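Local coordinates for dihydrodipicolinate synthase (Agrobacterium tumefaciens, PDB 3B4U), which probably catalyses the condensation of pyruvate with aspartate semialdehyde, through a Schiff-base intermediate, in the route to lysine, at residues B[115-119]-B[153-157]. Residues are numbered along the deposited sequence.
Sequences DDGLF and LVGRL
Build both segments as regular alpha-helix: 115-119 is the first turn of helix 115-129, with Phe119 N hydrogen-bonded to Asp115 O at 2.8 Å, and 153-157 lies within helix 151-160, with Leu157 N on Leu153 O at 2.9 Å. Set their axes 10.3 Å apart at closest approach, running the same way and crossing at -31°; Asp115 and Leu153 come nearest, CA to CA 6.1 Å. Leu153 (chi1 t, chi2 p) points into the gap. Leu153 CD1 packs 3.7 Å from Asp115 O and 3.9 Å from Phe119 CB, while Leu153 CD2 lies 3.8 Å from Leu118 CB. Phe119, chi1 t, swings its ring across to the second helix: CD1 touches Leu157 CD2 at 3.8 Å, and CE1 meets Arg156 O edge-on at 3.6 Å. These are neighbouring outer helices of a TIM barrel, the fold of the dihydrodipicolinate synthase family; strand 136-140 and the short helix 142-145 lie between them in sequence, and their like direction follows from the repeated beta-alpha units. Leu157 rests on Val165 of strand 165-170, and Leu118 on the loop residues Pro106, Val113 and Val147. At the more exposed margin Arg156 (m, t, p, chi4 -175°) reaches back over Phe119, whose CB lies against one guanidinium face. Arg156 NH1 and NH2 both donate to Asp116 OD1, at 2.9 and 3.0 Å, a salt bridge with both nitrogens on one oxygen. A water accepts from Arg156 NH1 at 2.9 Å and donates to Asp115 OD2 at 2.8 Å; that carboxylate oxygen also hydrogen-bonds Ser150 OG, which in turn is hydrogen-bonded to Leu153 N.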
ATOM      1  N   ASP B 115     -14.785   5.097  -8.674  1.00  8.21           N
ATOM      2  CA  ASP B 115     -14.237   6.172  -9.486  1.00  8.55           C
ATOM      3  C   ASP B 115     -14.394   7.516  -8.781  1.00  8.20           C
ATOM      4  O   ASP B 115     -13.492   8.343  -8.831  1.00  8.06           O
ATOM      5  CB  ASP B 115     -14.916   6.255 -10.853  1.00  8.75           C
ATOM      6  CG  ASP B 115     -14.465   5.194 -11.811  1.00 10.52           C
ATOM      7  OD1 ASP B 115     -13.885   4.176 -11.382  1.00 12.17           O
ATOM      8  OD2 ASP B 115     -14.701   5.386 -13.023  1.00 10.84           O
ATOM      9  N   ASP B 116     -15.543   7.761  -8.140  1.00  7.91           N
ATOM     10  CA  ASP B 116     -15.731   9.013  -7.446  1.00  8.12           C
ATOM     11  C   ASP B 116     -14.689   9.189  -6.329  1.00  7.71           C
ATOM     12  O   ASP B 116     -14.132  10.255  -6.149  1.00  7.94           O
ATOM     13  CB  ASP B 116     -17.143   9.107  -6.886  1.00  8.24           C
ATOM     14  CG  ASP B 116     -18.206   9.319  -7.937  1.00  8.66           C
ATOM     15  OD1 ASP B 116     -17.883   9.630  -9.103  1.00  9.17           O
ATOM     16  OD2 ASP B 116     -19.391   9.214  -7.580  1.00 10.13           O
ATOM     17  N   GLY B 117     -14.461   8.136  -5.555  1.00  8.06           N
ATOM     18  CA  GLY B 117     -13.462   8.164  -4.515  1.00  7.77           C
ATOM     19  C   GLY B 117     -12.069   8.447  -5.051  1.00  7.14           C
ATOM     20  O   GLY B 117     -11.308   9.227  -4.492  1.00  7.11           O
ATOM     21  N   LEU B 118     -11.746   7.815  -6.164  1.00  6.63           N
ATOM     22  CA  LEU B 118     -10.442   8.045  -6.801  1.00  6.77           C
ATOM     23  C   LEU B 118     -10.312   9.473  -7.348  1.00  7.00           C
ATOM     24  O   LEU B 118      -9.278  10.101  -7.176  1.00  6.83           O
ATOM     25  CB  LEU B 118     -10.226   7.033  -7.910  1.00  6.53           C
ATOM     26  CG  LEU B 118     -10.016   5.606  -7.423  1.00  6.92           C
ATOM     27  CD1 LEU B 118     -10.060   4.667  -8.595  1.00  8.80           C
ATOM     28  CD2 LEU B 118      -8.670   5.451  -6.649  1.00  8.32           C
ATOM     29  N   PHE B 119     -11.367   9.999  -7.987  1.00  6.81           N
ATOM     30  CA  PHE B 119     -11.311  11.368  -8.475  1.00  7.19           C
ATOM     31  C   PHE B 119     -11.010  12.318  -7.319  1.00  7.51           C
ATOM     32  O   PHE B 119     -10.171  13.194  -7.417  1.00  7.21           O
ATOM     33  CB  PHE B 119     -12.637  11.776  -9.161  1.00  7.62           C
ATOM     34  CG  PHE B 119     -12.608  13.182  -9.657  1.00  7.61           C
ATOM     35  CD1 PHE B 119     -12.010  13.491 -10.856  1.00  7.94           C
ATOM     36  CD2 PHE B 119     -13.081  14.210  -8.861  1.00  8.21           C
ATOM     37  CE1 PHE B 119     -11.916  14.796 -11.278  1.00  9.43           C
ATOM     38  CE2 PHE B 119     -12.972  15.518  -9.265  1.00  8.38           C
ATOM     39  CZ  PHE B 119     -12.378  15.808 -10.465  1.00  9.20           C
ATOM     40  N   LEU B 153     -12.745   7.785 -15.680  1.00  8.28           N
ATOM     41  CA  LEU B 153     -11.985   8.495 -14.654  1.00  7.99           C
ATOM     42  C   LEU B 153     -10.872   9.307 -15.274  1.00  7.33           C
ATOM     43  O   LEU B 153     -10.664  10.454 -14.908  1.00  7.00           O
ATOM     44  CB  LEU B 153     -11.431   7.498 -13.633  1.00  7.54           C
ATOM     45  CG  LEU B 153     -10.561   8.175 -12.567  1.00  7.95           C
ATOM     46  CD1 LEU B 153     -11.323   9.204 -11.715  1.00  9.12           C
ATOM     47  CD2 LEU B 153      -9.936   7.111 -11.678  1.00 10.07           C
ATOM     48  N   VAL B 154     -10.126   8.705 -16.204  1.00  6.94           N
ATOM     49  CA  VAL B 154      -9.049   9.443 -16.896  1.00  7.57           C
ATOM     50  C   VAL B 154      -9.636  10.705 -17.541  1.00  7.53           C
ATOM     51  O   VAL B 154      -9.060  11.766 -17.418  1.00  7.71           O
ATOM     52  CB  VAL B 154      -8.329   8.570 -17.903  1.00  7.62           C
ATOM     53  CG1 VAL B 154      -7.398   9.396 -18.747  1.00  8.71           C
ATOM     54  CG2 VAL B 154      -7.560   7.438 -17.200  1.00  7.80           C
ATOM     55  N   GLY B 155     -10.814  10.596 -18.162  1.00  7.80           N
ATOM     56  CA  GLY B 155     -11.457  11.768 -18.781  1.00  7.75           C
ATOM     57  C   GLY B 155     -11.798  12.831 -17.754  1.00  7.51           C
ATOM     58  O   GLY B 155     -11.610  14.000 -18.013  1.00  8.26           O
ATOM     59  N   ARG B 156     -12.325  12.441 -16.595  1.00  7.00           N
ATOM     60  CA  ARG B 156     -12.634  13.380 -15.532  1.00  7.36           C
ATOM     61  C   ARG B 156     -11.388  14.086 -15.049  1.00  7.37           C
ATOM     62  O   ARG B 156     -11.377  15.264 -14.776  1.00  7.58           O
ATOM     63  CB  ARG B 156     -13.399  12.723 -14.382  1.00  7.82           C
ATOM     64  CG  ARG B 156     -14.781  12.231 -14.787  1.00  7.91           C
ATOM     65  CD  ARG B 156     -15.371  11.271 -13.783  1.00  8.79           C
ATOM     66  NE  ARG B 156     -15.680  11.944 -12.528  1.00  8.67           N
ATOM     67  CZ  ARG B 156     -16.128  11.317 -11.443  1.00  8.44           C
ATOM     68  NH1 ARG B 156     -16.191   9.995 -11.399  1.00  9.42           N
ATOM     69  NH2 ARG B 156     -16.473  12.000 -10.373  1.00  8.73           N
ATOM     70  N   LEU B 157     -10.293  13.336 -14.892  1.00  7.27           N
ATOM     71  CA  LEU B 157      -9.038  13.915 -14.446  1.00  7.48           C
ATOM     72  C   LEU B 157      -8.469  14.885 -15.481  1.00  7.21           C
ATOM     73  O   LEU B 157      -7.999  15.960 -15.129  1.00  8.05           O
ATOM     74  CB  LEU B 157      -8.032  12.807 -14.130  1.00  7.70           C
ATOM     75  CG  LEU B 157      -8.386  11.940 -12.920  1.00  7.75           C
ATOM     76  CD1 LEU B 157      -7.427  10.714 -12.865  1.00  9.70           C
ATOM     77  CD2 LEU B 157      -8.358  12.716 -11.652  1.00  8.62           C
TER
HETATM   78  O   HOH W   1     -15.711   8.006 -13.507  1.00 15.71           O